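Local coordinates for protein putative metal-dependent phosphoesterase (Bifidobacterium adolescentis, PDB 3O0F) that hydrolyses phosphoester bonds at a site that holds two irons and a zinc and binds AMP, and may, like relatives assigned so, have 5'-3' exonuclease activity, at residues D80-V85 / R212-Q218. Residues are numbered along the deposited sequence; the frame is centred on the assembly and turned at random.
Sequences DEDVSV and RLLSDEQ
Start at Asp-80, where strand 70-80 ends and a type II' beta turn, Asp-80 to Val-83, leads into strand 83-90; Asp-80 N to Val-83 O (2.9 Å) and Val-83 N to Asp-80 O (3.0 Å) close the hairpin. Opposite, 212-215 runs extended before the helix starts at Asp-216. Asp-80 (chi1 t) points toward Gln-218 (chi1 m, chi2 t), CA atoms 7.7 Å apart. Its OD1 accepts a weak hydrogen bond from Gln-218 NE2 (3.1 Å), while OD2 takes one from a water that also donates to Gln-218 O, and bonds Thr-185 too. Glu-81, with positive phi (53/-122), and Asp-82 (chi1 p) converge on Arg-212 (chi1 p, chi2 and chi3 t): Glu-81 OE1 and Asp-82 OD1 each lie 3.2 Å from Arg-212 NH2, both salt bridges. Val-83, its CA 6.7 Å from that of Leu-214, lays CG2 over one guanidinium face, 3.7 Å from Arg-212 NH1, and CG1 4.1 Å from Leu-214 CD2. Ser-84 turns away; Val-85 CG2 sits 3.8 Å from Leu-214 CD2. Gln-218 OE1 accepts from Ser-215 N and Arg-212 NH1 (2.9 Å each), and Ser-215 OG takes Gln-218 N (3.2 Å). Here the hairpin tip between antiparallel strands of the PHP-domain sheet, just before iron ligand His-86, docks on a helix N-terminus closed by a Ser-215/Gln-218 capping box.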
loop_
_atom_site.group_PDB
_atom_site.type_symbol
_atom_site.label_atom_id
_atom_site.label_comp_id
_atom_site.label_asym_id
_atom_site.label_seq_id
_atom_site.Cartn_x
_atom_site.Cartn_y
_atom_site.Cartn_z
ATOM N N ASP A 80 -10.796 -7.245 8.410
ATOM C CA ASP A 80 -10.955 -7.761 9.766
ATOM C C ASP A 80 -12.361 -7.465 10.335
ATOM O O ASP A 80 -12.702 -6.321 10.659
ATOM C CB ASP A 80 -9.865 -7.178 10.659
ATOM C CG ASP A 80 -9.688 -7.959 11.933
ATOM O OD1 ASP A 80 -10.724 -8.383 12.488
ATOM O OD2 ASP A 80 -8.531 -8.109 12.398
ATOM N N GLU A 81 -13.184 -8.505 10.466
ATOM C CA GLU A 81 -14.615 -8.311 10.743
ATOM C C GLU A 81 -15.120 -7.351 9.677
ATOM O O GLU A 81 -14.946 -7.652 8.516
ATOM C CB GLU A 81 -14.852 -7.860 12.190
ATOM C CG GLU A 81 -14.386 -8.952 13.220
ATOM C CD GLU A 81 -14.031 -8.404 14.622
ATOM O OE1 GLU A 81 -14.401 -7.240 14.944
ATOM O OE2 GLU A 81 -13.361 -9.142 15.397
ATOM N N ASP A 82 -15.693 -6.202 10.006
ATOM C CA ASP A 82 -16.184 -5.310 8.925
ATOM C C ASP A 82 -15.205 -4.184 8.520
ATOM O O ASP A 82 -15.604 -3.232 7.844
ATOM C CB ASP A 82 -17.564 -4.717 9.292
ATOM C CG ASP A 82 -17.531 -3.882 10.578
ATOM O OD1 ASP A 82 -16.779 -4.243 11.524
ATOM O OD2 ASP A 82 -18.260 -2.866 10.647
ATOM N N VAL A 83 -13.939 -4.283 8.920
ATOM C CA VAL A 83 -12.998 -3.189 8.758
ATOM C C VAL A 83 -12.022 -3.518 7.612
ATOM O O VAL A 83 -11.362 -4.548 7.644
ATOM C CB VAL A 83 -12.184 -2.926 10.061
ATOM C CG1 VAL A 83 -11.293 -1.710 9.905
ATOM C CG2 VAL A 83 -13.088 -2.792 11.312
ATOM N N SER A 84 -11.959 -2.655 6.611
ATOM C CA SER A 84 -10.876 -2.713 5.612
ATOM C C SER A 84 -9.524 -2.413 6.277
ATOM O O SER A 84 -9.373 -1.407 6.965
ATOM C CB SER A 84 -11.132 -1.721 4.461
ATOM O OG SER A 84 -9.978 -1.554 3.639
ATOM N N VAL A 85 -8.538 -3.278 6.055
ATOM C CA VAL A 85 -7.212 -3.140 6.657
ATOM C C VAL A 85 -6.181 -3.341 5.543
ATOM O O VAL A 85 -6.257 -4.305 4.782
ATOM C CB VAL A 85 -6.937 -4.218 7.740
ATOM C CG1 VAL A 85 -5.549 -4.023 8.369
ATOM C CG2 VAL A 85 -8.015 -4.228 8.834
ATOM N N ARG A 212 -15.607 2.477 11.054
ATOM C CA ARG A 212 -14.935 2.393 12.350
ATOM C C ARG A 212 -13.512 1.867 12.164
ATOM O O ARG A 212 -13.265 1.061 11.282
ATOM C CB ARG A 212 -15.728 1.556 13.365
ATOM C CG ARG A 212 -15.627 0.039 13.178
ATOM C CD ARG A 212 -16.307 -0.705 14.307
ATOM N NE ARG A 212 -16.153 -2.150 14.152
ATOM C CZ ARG A 212 -15.040 -2.847 14.423
ATOM N NH1 ARG A 212 -13.919 -2.246 14.846
ATOM N NH2 ARG A 212 -15.035 -4.172 14.238
ATOM N N LEU A 213 -12.596 2.373 12.988
ATOM C CA LEU A 213 -11.222 1.888 13.058
ATOM C C LEU A 213 -11.141 0.506 13.720
ATOM O O LEU A 213 -12.050 0.046 14.424
ATOM C CB LEU A 213 -10.362 2.867 13.848
ATOM C CG LEU A 213 -10.380 4.328 13.413
ATOM C CD1 LEU A 213 -9.566 5.168 14.405
ATOM C CD2 LEU A 213 -9.827 4.469 11.966
ATOM N N LEU A 214 -10.046 -0.180 13.461
ATOM C CA LEU A 214 -9.681 -1.342 14.252
ATOM C C LEU A 214 -9.687 -0.982 15.713
ATOM O O LEU A 214 -9.173 0.091 16.120
ATOM C CB LEU A 214 -8.271 -1.842 13.886
ATOM C CG LEU A 214 -8.133 -2.507 12.528
ATOM C CD1 LEU A 214 -6.642 -2.739 12.233
ATOM C CD2 LEU A 214 -8.936 -3.808 12.457
ATOM N N SER A 215 -10.244 -1.881 16.516
ATOM C CA SER A 215 -10.224 -1.706 17.938
ATOM C C SER A 215 -8.921 -2.247 18.538
ATOM O O SER A 215 -8.177 -2.981 17.896
ATOM C CB SER A 215 -11.382 -2.441 18.538
ATOM O OG SER A 215 -11.168 -3.817 18.408
ATOM N N ASP A 216 -8.670 -1.910 19.796
ATOM C CA ASP A 216 -7.526 -2.462 20.535
ATOM C C ASP A 216 -7.536 -3.989 20.563
ATOM O O ASP A 216 -6.472 -4.607 20.484
ATOM C CB ASP A 216 -7.506 -1.985 21.994
ATOM C CG ASP A 216 -7.276 -0.450 22.131
ATOM O OD1 ASP A 216 -7.144 0.236 21.100
ATOM O OD2 ASP A 216 -7.198 0.056 23.277
ATOM N N GLU A 217 -8.714 -4.577 20.761
ATOM C CA GLU A 217 -8.875 -6.043 20.761
ATOM C C GLU A 217 -8.474 -6.663 19.416
ATOM O O GLU A 217 -7.785 -7.667 19.398
ATOM C CB GLU A 217 -10.313 -6.483 21.186
ATOM C CG GLU A 217 -10.587 -6.215 22.684
ATOM C CD GLU A 217 -11.708 -7.064 23.394
ATOM O OE1 GLU A 217 -12.933 -6.773 23.259
ATOM O OE2 GLU A 217 -11.331 -7.968 24.180
ATOM N N GLN A 218 -8.882 -6.062 18.300
ATOM C CA GLN A 218 -8.487 -6.565 16.978
ATOM C C GLN A 218 -6.985 -6.413 16.776
ATOM O O GLN A 218 -6.350 -7.281 16.172
ATOM C CB GLN A 218 -9.238 -5.873 15.840
ATOM C CG GLN A 218 -10.775 -6.085 15.856
ATOM C CD GLN A 218 -11.468 -5.222 14.827
ATOM O OE1 GLN A 218 -11.600 -4.003 15.010
ATOM N NE2 GLN A 218 -11.947 -5.853 13.722
HETATM O O HOH W 1 -7.995 -8.948 14.661
#